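Local coordinates for protein ornithine aminotransferase (Plasmodium falciparum, PDB 3LG0) that catalyses the pyridoxal phosphate-dependent transfer of the delta-amino group of ornithine to 2-oxoglutarate, yielding glutamate semialdehyde and glutamate, at residues 77-82 with 296-301; 107-112 with 270-275; 199-204 with 235-240; 346-351 with 385-390. All coordinates share one frame; numbering follows the deposited sequence.

Overall arrangement
The four contacts run through both main parts of a class-III aminotransferase chain. Contact 2 pairs edge strand 105-109 with 272-276 in the largely parallel sheet. Contact 1 packs loop 77-82 on the start of helix 297-312, its centre about 14 Å from that of contact 2, and touches it through Ala-299 and Ile-271. Contact 3 joins the loops after strands 194-199 and 229-233 of the same sheet, centre about 15 Å from contact 2. Both lie near Lys-262, the probable cofactor lysine. Contact 4, in the other sheet, meets contact 3, centres about 12 Å apart, and so ties the two sheets together. Along the chain, contact 3 falls within contact 2, and that within contact 1; contact 4 follows. Contacts 1 and 2 face the second subunit.

Contact 1. Residues 77-82 with 296-301; sequences KLTICS and NPLAAA
Leu-78 holds CG anti to its backbone N (chi1 -177°), which brings its side chain to the ring of Pro-297. Leu-78 CD2 lies 3.8 Å from Pro-297 CG. Asn-296 turns CG between its own N and carbonyl carbon (chi1 74°), which folds the amide back over the start of helix 297-312. This is an N-cap. Asn-296 OD1 accepts from Ala-299 N at 2.8 Å, nearly straight at 173°, with the donor above the carbonyl plane. Asn-296 ND2 is bonded to Tyr-293 O.

The loop 77-82 lies across this helix start. Its central carbonyl does much of the touching. Thr-79 O sits 3.5 Å from Pro-297 CD and 3.7 Å from Leu-298 CB. Thr-79 OG1 is hydrogen-bonded to Gly-267 O of the second subunit, so the loop joins the helix start to the dimer interface. Ile-80 CG1 meets Asn-296 CB where the two side chains cross at about a right angle. Leu-298 also packs on Met-71 and Gln-74 of helix 65-77.

No hydrogen bond links the two segments. Thr-79 O and Asn-296 OD1, both acceptors, lie 3.3 Å apart, and Leu-298 CD2 lies 4.1 Å from Thr-79 CB.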
loop_
_atom_site.group_PDB
_atom_site.type_symbol
_atom_site.label_atom_id
_atom_site.label_comp_id
_atom_site.label_asym_id
_atom_site.label_seq_id
_atom_site.Cartn_x
_atom_site.Cartn_y
_atom_site.Cartn_z
ATOM N N LYS A 77 16.444 -14.425 1.855
ATOM C CA LYS A 77 17.114 -13.915 3.047
ATOM C C LYS A 77 16.159 -13.321 4.098
ATOM O O LYS A 77 16.190 -13.714 5.275
ATOM C CB LYS A 77 18.173 -12.891 2.640
ATOM C CG LYS A 77 19.358 -13.497 1.908
ATOM C CD LYS A 77 20.003 -12.527 0.916
ATOM C CE LYS A 77 20.731 -11.394 1.600
ATOM N NZ LYS A 77 21.563 -10.653 0.608
ATOM N N LEU A 78 15.320 -12.374 3.676
ATOM C CA LEU A 78 14.428 -11.657 4.594
ATOM C C LEU A 78 13.462 -10.816 3.777
ATOM O O LEU A 78 13.897 -10.038 2.935
ATOM C CB LEU A 78 15.247 -10.743 5.505
ATOM C CG LEU A 78 14.525 -9.959 6.591
ATOM C CD1 LEU A 78 14.096 -10.882 7.667
ATOM C CD2 LEU A 78 15.439 -8.881 7.154
ATOM N N THR A 79 12.162 -10.968 4.010
ATOM C CA THR A 79 11.174 -10.183 3.274
ATOM C C THR A 79 10.645 -9.025 4.093
ATOM O O THR A 79 10.337 -7.959 3.558
ATOM C CB THR A 79 9.961 -11.017 2.857
ATOM O OG1 THR A 79 9.152 -11.271 4.018
ATOM C CG2 THR A 79 10.408 -12.337 2.220
ATOM N N ILE A 80 10.505 -9.235 5.392
ATOM C CA ILE A 80 10.018 -8.165 6.244
ATOM C C ILE A 80 10.433 -8.309 7.698
ATOM O O ILE A 80 10.321 -9.367 8.303
ATOM C CB ILE A 80 8.480 -8.008 6.178
ATOM C CG1 ILE A 80 8.039 -6.703 6.831
ATOM C CG2 ILE A 80 7.774 -9.155 6.885
ATOM C CD1 ILE A 80 6.545 -6.468 6.686
ATOM N N CYS A 81 10.967 -7.227 8.223
ATOM C CA CYS A 81 10.937 -6.950 9.637
ATOM C C CYS A 81 10.274 -5.588 9.569
ATOM O O CYS A 81 10.221 -4.962 8.494
ATOM C CB CYS A 81 12.346 -6.867 10.198
ATOM S SG CYS A 81 13.318 -5.506 9.514
ATOM N N SER A 82 9.739 -5.114 10.670
ATOM C CA SER A 82 9.005 -3.854 10.615
ATOM C C SER A 82 9.980 -2.693 10.693
ATOM O O SER A 82 11.184 -2.891 10.683
ATOM C CB SER A 82 8.105 -3.771 11.832
ATOM O OG SER A 82 8.918 -3.865 12.992
ATOM N N ASN A 296 10.403 -2.011 3.621
ATOM C CA ASN A 296 10.786 -3.389 3.902
ATOM C C ASN A 296 11.961 -3.831 2.997
ATOM O O ASN A 296 12.139 -3.325 1.891
ATOM C CB ASN A 296 9.580 -4.329 3.770
ATOM C CG ASN A 296 9.183 -4.567 2.325
ATOM O OD1 ASN A 296 9.862 -5.299 1.578
ATOM N ND2 ASN A 296 8.086 -3.947 1.915
ATOM N N PRO A 297 12.768 -4.776 3.477
ATOM C CA PRO A 297 13.967 -5.263 2.778
ATOM C C PRO A 297 13.694 -5.798 1.369
ATOM O O PRO A 297 14.526 -5.611 0.497
ATOM C CB PRO A 297 14.474 -6.394 3.666
ATOM C CG PRO A 297 13.710 -6.329 4.921
ATOM C CD PRO A 297 12.533 -5.458 4.758
ATOM N N LEU A 298 12.568 -6.471 1.161
ATOM C CA LEU A 298 12.255 -7.024 -0.147
ATOM C C LEU A 298 12.002 -5.923 -1.182
ATOM O O LEU A 298 12.562 -5.951 -2.287
ATOM C CB LEU A 298 11.080 -7.986 -0.051
ATOM C CG LEU A 298 10.679 -8.732 -1.325
ATOM C CD1 LEU A 298 11.871 -9.449 -1.969
ATOM C CD2 LEU A 298 9.578 -9.720 -0.978
ATOM N N ALA A 299 11.186 -4.941 -0.819
ATOM C CA ALA A 299 10.966 -3.791 -1.688
ATOM C C ALA A 299 12.279 -3.059 -1.997
ATOM O O ALA A 299 12.512 -2.610 -3.121
ATOM C CB ALA A 299 9.960 -2.832 -1.059
ATOM N N ALA A 300 13.124 -2.915 -0.990
ATOM C CA ALA A 300 14.368 -2.171 -1.148
ATOM C C ALA A 300 15.258 -2.817 -2.211
ATOM O O ALA A 300 15.808 -2.128 -3.064
ATOM C CB ALA A 300 15.097 -2.079 0.201
ATOM N N ALA A 301 15.376 -4.143 -2.174
ATOM C CA ALA A 301 16.188 -4.870 -3.156
ATOM C C ALA A 301 15.587 -4.819 -4.548
ATOM O O ALA A 301 16.315 -4.647 -5.531
ATOM C CB ALA A 301 16.399 -6.326 -2.726
#

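Contact 2. Residues 107-112 with 270-275; sequences LMMNTG and PISAIL
The peptide groups of Met-109 and Ser-272, and of Leu-107 and Ile-274, meet edge to edge, and the side chains stand on the two faces. Met-108 and Ala-273 occupy one face of this sheet. Leu-107, Met-109, Ser-272 and Ile-274 occupy the other. At the edges of the peptides run the backbone bonds. Leu-107 N donates to Ile-274 O at 2.9 Å, and Ile-274 N returns a bond to Leu-107 O. Met-109 N donates to Ser-272 O at 2.8 Å, and Ser-272 N to Met-109 O. Both are antiparallel hydrogen-bonded pairs. Met-108 and Ala-273 between them form a non-hydrogen-bonded pair.

On its face, the Met-108 side chain bends at chi2 and chi3. This swings Met-108 CE to 3.6 Å from Ile-271 CG2 and leaves SD beside Ala-273 CB. Leu-90, Cys-93 and Leu-97 of helix 88-101 pack on Met-108. On the other face, Ser-272 OG donates to Thr-111 O at 2.8 Å, from well above the carbonyl plane, and lies 3.4 Å from Met-109 CB. A water donates to both Asn-110 OD1 and Pro-270 O.

Thr-111 N-caps helix 112-129, its OG1 bonded to Glu-114 N. Gly-112 lies about 6 Å from the side chain of Lys-262, which by similarity carries the cofactor, not attached here. The antiparallel strand 272-276, set in an otherwise largely parallel sheet, is a hallmark of fold type I aminotransferases, where this helix start probably faces the cofactor phosphate.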
loop_
_atom_site.group_PDB
_atom_site.type_symbol
_atom_site.label_atom_id
_atom_site.label_comp_id
_atom_site.label_asym_id
_atom_site.label_seq_id
_atom_site.Cartn_x
_atom_site.Cartn_y
_atom_site.Cartn_z
ATOM N N LEU A 107 12.448 8.798 1.333
ATOM C CA LEU A 107 11.513 8.135 2.233
ATOM C C LEU A 107 10.733 7.114 1.415
ATOM O O LEU A 107 10.042 7.491 0.461
ATOM C CB LEU A 107 10.592 9.195 2.848
ATOM C CG LEU A 107 9.290 8.903 3.594
ATOM C CD1 LEU A 107 9.266 7.562 4.296
ATOM C CD2 LEU A 107 9.058 10.051 4.583
ATOM N N MET A 108 10.870 5.830 1.760
ATOM C CA MET A 108 10.230 4.742 1.003
ATOM C C MET A 108 8.849 4.412 1.556
ATOM O O MET A 108 8.685 4.248 2.757
ATOM C CB MET A 108 11.067 3.445 1.035
ATOM C CG MET A 108 12.496 3.567 0.561
ATOM S SD MET A 108 12.658 4.210 -1.111
ATOM C CE MET A 108 12.109 2.803 -2.080
ATOM N N MET A 109 7.877 4.254 0.663
ATOM C CA MET A 109 6.545 3.817 1.071
ATOM C C MET A 109 6.010 2.763 0.099
ATOM O O MET A 109 6.738 2.265 -0.753
ATOM C CB MET A 109 5.625 5.032 1.137
ATOM C CG MET A 109 6.410 6.316 0.975
ATOM S SD MET A 109 5.509 7.759 1.496
ATOM C CE MET A 109 5.028 7.113 3.106
ATOM N N ASN A 110 4.736 2.436 0.213
ATOM C CA ASN A 110 4.154 1.406 -0.631
ATOM C C ASN A 110 3.434 1.953 -1.866
ATOM O O ASN A 110 3.705 1.527 -2.990
ATOM C CB ASN A 110 3.210 0.538 0.181
ATOM C CG ASN A 110 3.806 0.118 1.511
ATOM O OD1 ASN A 110 4.779 -0.630 1.562
ATOM N ND2 ASN A 110 3.200 0.570 2.589
ATOM N N THR A 111 2.525 2.899 -1.672
ATOM C CA THR A 111 1.641 3.287 -2.774
ATOM C C THR A 111 1.795 4.740 -3.202
ATOM O O THR A 111 2.336 5.551 -2.471
ATOM C CB THR A 111 0.168 3.037 -2.413
ATOM O OG1 THR A 111 -0.220 3.926 -1.357
ATOM C CG2 THR A 111 -0.038 1.589 -1.967
ATOM N N GLY A 112 1.313 5.054 -4.395
ATOM C CA GLY A 112 1.271 6.424 -4.855
ATOM C C GLY A 112 0.429 7.286 -3.930
ATOM O O GLY A 112 0.777 8.424 -3.663
ATOM N N PRO A 270 4.519 -3.237 -4.594
ATOM C CA PRO A 270 4.103 -1.828 -4.430
ATOM C C PRO A 270 5.189 -0.968 -3.748
ATOM O O PRO A 270 5.544 -1.142 -2.562
ATOM C CB PRO A 270 2.851 -1.927 -3.540
ATOM C CG PRO A 270 2.461 -3.371 -3.548
ATOM C CD PRO A 270 3.751 -4.131 -3.720
ATOM N N ILE A 271 5.751 -0.040 -4.507
ATOM C CA ILE A 271 6.792 0.827 -3.958
ATOM C C ILE A 271 6.600 2.274 -4.407
ATOM O O ILE A 271 6.291 2.540 -5.557
ATOM C CB ILE A 271 8.208 0.386 -4.402
ATOM C CG1 ILE A 271 8.399 -1.134 -4.275
ATOM C CG2 ILE A 271 9.282 1.136 -3.617
ATOM C CD1 ILE A 271 9.753 -1.591 -4.776
ATOM N N SER A 272 6.815 3.208 -3.497
ATOM C CA SER A 272 6.795 4.613 -3.849
ATOM C C SER A 272 7.853 5.302 -2.991
ATOM O O SER A 272 8.387 4.702 -2.047
ATOM C CB SER A 272 5.401 5.202 -3.600
ATOM O OG SER A 272 5.158 5.285 -2.217
ATOM N N ALA A 273 8.150 6.553 -3.307
ATOM C CA ALA A 273 9.207 7.284 -2.602
ATOM C C ALA A 273 9.038 8.798 -2.696
ATOM O O ALA A 273 8.513 9.324 -3.678
ATOM C CB ALA A 273 10.611 6.882 -3.155
ATOM N N ILE A 274 9.524 9.483 -1.669
ATOM C CA ILE A 274 9.671 10.907 -1.707
ATOM C C ILE A 274 11.163 11.250 -1.596
ATOM O O ILE A 274 11.870 10.733 -0.728
ATOM C CB ILE A 274 8.875 11.576 -0.581
ATOM C CG1 ILE A 274 7.379 11.439 -0.839
ATOM C CG2 ILE A 274 9.214 13.042 -0.483
ATOM C CD1 ILE A 274 6.526 11.800 0.382
ATOM N N LEU A 275 11.643 12.116 -2.485
ATOM C CA LEU A 275 13.030 12.580 -2.421
ATOM C C LEU A 275 13.030 14.059 -2.113
ATOM O O LEU A 275 12.251 14.828 -2.690
ATOM C CB LEU A 275 13.745 12.381 -3.751
ATOM C CG LEU A 275 13.974 10.976 -4.266
ATOM C CD1 LEU A 275 13.918 11.011 -5.797
ATOM C CD2 LEU A 275 15.315 10.447 -3.777
HETATM O O HOH W 1 6.825 -1.503 -0.130
#

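Contact 3. Residues 199-204 with 235-240; sequences VEPVQG and VQTGLG
Thr-237 is pressed into the bend formed by Glu-200, Pro-201 and Val-202. Its CG2 stands anti to the carbonyl carbon. This places Thr-237 CG2 3.5 Å from Val-202 O and 4.1 Å from Val-202 CG1. Thr-237 OG1 sits between the backbone N and the carbonyl carbon (chi1 65°) and rests on the proline ring, 3.4 Å from Pro-201 CG. The two side chains meet at an oblique angle.

No direct hydrogen bond joins the segments. A water does the polar work. It donates to Glu-200 OE1 at 2.8 Å and accepts from Thr-237 N at 2.9 Å. The Glu-200 chain is extended beyond CG, and this carries the carboxylate out to the water. Gln-236 adds only its CB and CG, each 4.2 Å from Glu-200 OE1.

The second shell fixes these groups. Gly-204 N reaches Glu-200 OE2 at 3.2 Å in an almost straight bond (174°), from above the carboxylate plane. Asn-146 ND2 is a second partner of OE2. The carboxylate is therefore gripped at both oxygens. Thr-237 OG1 is bonded to Glu-234 OE1, which probably helps hold the hydroxyl against Pro-201. Tyr-251 OH is bonded to Pro-201 O.

Gln-236 packs on Lys-262, the lysine predicted to carry the cofactor, so the loop 235-240 probably helps line the active site. The two loops leave neighbouring parallel strands, 194-199 and 229-233. Leu-349 of strand 349-354, in the other sheet, packs on both Val-202 and Thr-237.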
loop_
_atom_site.group_PDB
_atom_site.type_symbol
_atom_site.label_atom_id
_atom_site.label_comp_id
_atom_site.label_asym_id
_atom_site.label_seq_id
_atom_site.Cartn_x
_atom_site.Cartn_y
_atom_site.Cartn_z
ATOM N N VAL A 199 2.531 19.458 -8.379
ATOM C CA VAL A 199 2.148 19.478 -9.781
ATOM C C VAL A 199 2.829 18.351 -10.562
ATOM O O VAL A 199 3.945 17.941 -10.233
ATOM C CB VAL A 199 2.527 20.833 -10.418
ATOM C CG1 VAL A 199 4.018 20.955 -10.482
ATOM C CG2 VAL A 199 1.916 20.986 -11.803
ATOM N N GLU A 200 2.144 17.877 -11.604
ATOM C CA GLU A 200 2.623 16.823 -12.491
ATOM C C GLU A 200 3.277 17.417 -13.740
ATOM O O GLU A 200 2.724 18.330 -14.338
ATOM C CB GLU A 200 1.436 15.978 -12.949
ATOM C CG GLU A 200 1.092 14.765 -12.106
ATOM C CD GLU A 200 0.309 13.725 -12.913
ATOM O OE1 GLU A 200 0.910 12.716 -13.403
ATOM O OE2 GLU A 200 -0.911 13.956 -13.091
ATOM N N PRO A 201 4.444 16.883 -14.151
ATOM C CA PRO A 201 5.168 17.369 -15.336
ATOM C C PRO A 201 4.331 17.242 -16.612
ATOM O O PRO A 201 4.432 18.088 -17.514
ATOM C CB PRO A 201 6.401 16.472 -15.397
ATOM C CG PRO A 201 6.607 16.037 -13.986
ATOM C CD PRO A 201 5.222 15.879 -13.405
ATOM N N VAL A 202 3.542 16.176 -16.700
ATOM C CA VAL A 202 2.391 16.136 -17.612
ATOM C C VAL A 202 1.190 15.513 -16.902
ATOM O O VAL A 202 1.329 14.540 -16.157
ATOM C CB VAL A 202 2.693 15.504 -19.011
ATOM C CG1 VAL A 202 4.137 15.003 -19.122
ATOM C CG2 VAL A 202 1.668 14.429 -19.382
ATOM N N GLN A 203 0.025 16.126 -17.082
ATOM C CA GLN A 203 -1.168 15.692 -16.381
ATOM C C GLN A 203 -1.664 14.369 -16.933
ATOM O O GLN A 203 -1.959 14.269 -18.115
ATOM C CB GLN A 203 -2.264 16.746 -16.469
ATOM C CG GLN A 203 -2.054 17.930 -15.537
ATOM C CD GLN A 203 -3.314 18.745 -15.380
ATOM O OE1 GLN A 203 -4.026 19.003 -16.358
ATOM N NE2 GLN A 203 -3.611 19.146 -14.153
ATOM N N GLY A 204 -1.753 13.360 -16.073
ATOM C CA GLY A 204 -2.131 12.025 -16.499
ATOM C C GLY A 204 -3.633 11.840 -16.513
ATOM O O GLY A 204 -4.248 11.665 -17.571
ATOM N N VAL A 235 5.234 10.238 -10.263
ATOM C CA VAL A 235 4.833 8.853 -10.051
ATOM C C VAL A 235 4.520 8.161 -11.392
ATOM O O VAL A 235 4.859 7.003 -11.591
ATOM C CB VAL A 235 3.630 8.759 -9.103
ATOM C CG1 VAL A 235 3.121 7.327 -9.026
ATOM C CG2 VAL A 235 4.008 9.276 -7.725
ATOM N N GLN A 236 3.908 8.888 -12.313
ATOM C CA GLN A 236 3.617 8.373 -13.658
ATOM C C GLN A 236 4.613 8.830 -14.721
ATOM O O GLN A 236 4.946 8.071 -15.628
ATOM C CB GLN A 236 2.227 8.833 -14.114
ATOM C CG GLN A 236 1.125 8.571 -13.102
ATOM C CD GLN A 236 0.535 7.186 -13.246
ATOM O OE1 GLN A 236 0.462 6.640 -14.354
ATOM N NE2 GLN A 236 0.101 6.608 -12.127
ATOM N N THR A 237 5.051 10.084 -14.635
ATOM C CA THR A 237 5.839 10.682 -15.703
ATOM C C THR A 237 7.319 10.327 -15.657
ATOM O O THR A 237 8.030 10.470 -16.661
ATOM C CB THR A 237 5.741 12.200 -15.687
ATOM O OG1 THR A 237 6.331 12.687 -14.471
ATOM C CG2 THR A 237 4.295 12.647 -15.790
ATOM N N GLY A 238 7.791 9.866 -14.504
ATOM C CA GLY A 238 9.216 9.646 -14.313
ATOM C C GLY A 238 9.715 8.317 -14.843
ATOM O O GLY A 238 8.986 7.590 -15.528
ATOM N N LEU A 239 10.966 8.001 -14.526
ATOM C CA LEU A 239 11.531 6.686 -14.792
ATOM C C LEU A 239 11.435 6.234 -16.257
ATOM O O LEU A 239 11.110 5.077 -16.546
ATOM C CB LEU A 239 10.896 5.647 -13.869
ATOM C CG LEU A 239 10.966 5.975 -12.369
ATOM C CD1 LEU A 239 10.473 4.800 -11.559
ATOM C CD2 LEU A 239 12.362 6.359 -11.917
ATOM N N GLY A 240 11.741 7.138 -17.180
ATOM C CA GLY A 240 11.797 6.788 -18.592
ATOM C C GLY A 240 10.540 7.048 -19.414
ATOM O O GLY A 240 10.627 7.214 -20.621
HETATM O O HOH W 2 3.500 11.741 -12.815
#

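Contact 4. Residues 346-351 with 385-390; sequences KGLLCA and LTPPLC
Cys-350 and Leu-385 form one tight part of this contact. They are an antiparallel hydrogen-bonded pair. Leu-385 N donates to Cys-350 O at 2.8 Å. The return bond, Cys-350 N to Leu-385 O, is longer at 3.1 Å and more bent (138°). Cys-350 CB lies 3.3 Å from Leu-385 O. Next to the pair, Leu-349 CD1 and Thr-386 CG2 are 3.6 Å apart, with the two side chains side by side and pointing the same way.

Packing stays close where loop 385-390 folds round Leu-348. The Leu-348 and Leu-389 side chains run past each other in opposite directions, with Leu-348 CD1 3.9 Å from Leu-389 CD2. The looser spot is at Pro-387, where CG is 4.4 Å from Leu-348 CD2. The open side is at the type II' turn, where Lys-346 and Gly-347 are partly exposed.

Strands 349-354 and 382-385 thus adjoin within the mixed sheet that holds strands from both ends of the chain. Helix 315-333 packs on Cys-350 and Leu-385. Thr-386 OG1 is bonded to Leu-52 O, while CG2 packs on Leu-349 CD1. The chemistry implies a short backbone pairing continued by apolar packing, with Arg-241 NH1 bonding Leu-348 O and Pro-387 O where strand bonds stop.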
loop_
_atom_site.group_PDB
_atom_site.type_symbol
_atom_site.label_atom_id
_atom_site.label_comp_id
_atom_site.label_asym_id
_atom_site.label_seq_id
_atom_site.Cartn_x
_atom_site.Cartn_y
_atom_site.Cartn_z
ATOM N N LYS A 346 4.255 12.842 -24.924
ATOM C CA LYS A 346 5.653 13.176 -24.804
ATOM C C LYS A 346 6.346 11.874 -24.519
ATOM O O LYS A 346 5.904 11.126 -23.656
ATOM C CB LYS A 346 5.878 14.167 -23.652
ATOM C CG LYS A 346 7.345 14.464 -23.360
ATOM C CD LYS A 346 7.493 15.770 -22.569
ATOM C CE LYS A 346 7.211 16.969 -23.478
ATOM N NZ LYS A 346 6.999 18.248 -22.750
ATOM N N GLY A 347 7.416 11.585 -25.253
ATOM C CA GLY A 347 8.080 10.295 -25.138
ATOM C C GLY A 347 7.060 9.192 -25.400
ATOM O O GLY A 347 6.328 9.246 -26.387
ATOM N N LEU A 348 6.991 8.202 -24.515
ATOM C CA LEU A 348 6.012 7.131 -24.669
ATOM C C LEU A 348 4.853 7.284 -23.686
ATOM O O LEU A 348 4.216 6.314 -23.276
ATOM C CB LEU A 348 6.675 5.765 -24.566
ATOM C CG LEU A 348 7.532 5.428 -25.781
ATOM C CD1 LEU A 348 8.268 4.113 -25.585
ATOM C CD2 LEU A 348 6.649 5.369 -27.001
ATOM N N LEU A 349 4.590 8.523 -23.305
ATOM C CA LEU A 349 3.385 8.858 -22.570
ATOM C C LEU A 349 2.425 9.516 -23.555
ATOM O O LEU A 349 2.488 10.714 -23.790
ATOM C CB LEU A 349 3.704 9.797 -21.398
ATOM C CG LEU A 349 2.514 10.341 -20.598
ATOM C CD1 LEU A 349 1.584 9.215 -20.174
ATOM C CD2 LEU A 349 2.973 11.130 -19.387
ATOM N N CYS A 350 1.549 8.719 -24.153
ATOM C CA CYS A 350 0.710 9.203 -25.241
ATOM C C CYS A 350 -0.756 8.964 -24.972
ATOM O O CYS A 350 -1.114 8.192 -24.089
ATOM C CB CYS A 350 1.103 8.521 -26.545
ATOM S SG CYS A 350 2.889 8.490 -26.800
ATOM N N ALA A 351 -1.602 9.640 -25.744
ATOM C CA ALA A 351 -3.042 9.490 -25.629
ATOM C C ALA A 351 -3.717 9.982 -26.907
ATOM O O ALA A 351 -3.146 10.761 -27.663
ATOM C CB ALA A 351 -3.555 10.251 -24.419
ATOM N N LEU A 385 -2.209 5.649 -24.271
ATOM C CA LEU A 385 -1.321 4.873 -25.115
ATOM C C LEU A 385 0.055 4.882 -24.465
ATOM O O LEU A 385 0.846 5.795 -24.702
ATOM C CB LEU A 385 -1.264 5.454 -26.534
ATOM C CG LEU A 385 -2.534 5.314 -27.371
ATOM C CD1 LEU A 385 -2.454 6.126 -28.640
ATOM C CD2 LEU A 385 -2.816 3.858 -27.686
ATOM N N THR A 386 0.320 3.887 -23.623
ATOM C CA THR A 386 1.570 3.833 -22.870
ATOM C C THR A 386 2.086 2.413 -22.758
ATOM O O THR A 386 1.777 1.720 -21.787
ATOM C CB THR A 386 1.429 4.417 -21.438
ATOM O OG1 THR A 386 0.346 3.772 -20.767
ATOM C CG2 THR A 386 1.161 5.919 -21.473
ATOM N N PRO A 387 2.885 1.982 -23.748
ATOM C CA PRO A 387 3.495 0.647 -23.823
ATOM C C PRO A 387 4.739 0.554 -22.969
ATOM O O PRO A 387 5.360 1.563 -22.659
ATOM C CB PRO A 387 3.925 0.547 -25.284
ATOM C CG PRO A 387 4.242 1.970 -25.660
ATOM C CD PRO A 387 3.220 2.812 -24.918
ATOM N N PRO A 388 5.118 -0.661 -22.585
ATOM C CA PRO A 388 6.391 -0.763 -21.880
ATOM C C PRO A 388 7.497 -0.172 -22.758
ATOM O O PRO A 388 7.394 -0.203 -23.996
ATOM C CB PRO A 388 6.580 -2.276 -21.718
ATOM C CG PRO A 388 5.210 -2.846 -21.831
ATOM C CD PRO A 388 4.487 -1.972 -22.805
ATOM N N LEU A 389 8.542 0.343 -22.121
ATOM C CA LEU A 389 9.561 1.108 -22.819
ATOM C C LEU A 389 10.580 0.248 -23.577
ATOM O O LEU A 389 11.411 0.770 -24.309
ATOM C CB LEU A 389 10.264 2.077 -21.860
ATOM C CG LEU A 389 9.361 2.902 -20.923
ATOM C CD1 LEU A 389 10.187 3.805 -20.029
ATOM C CD2 LEU A 389 8.363 3.715 -21.709
ATOM N N CYS A 390 10.523 -1.066 -23.415
ATOM C CA CYS A 390 11.400 -1.936 -24.185
ATOM C C CYS A 390 10.841 -2.260 -25.584
ATOM O O CYS A 390 11.357 -3.141 -26.286
ATOM C CB CYS A 390 11.669 -3.220 -23.411
ATOM S SG CYS A 390 10.153 -4.060 -22.931
#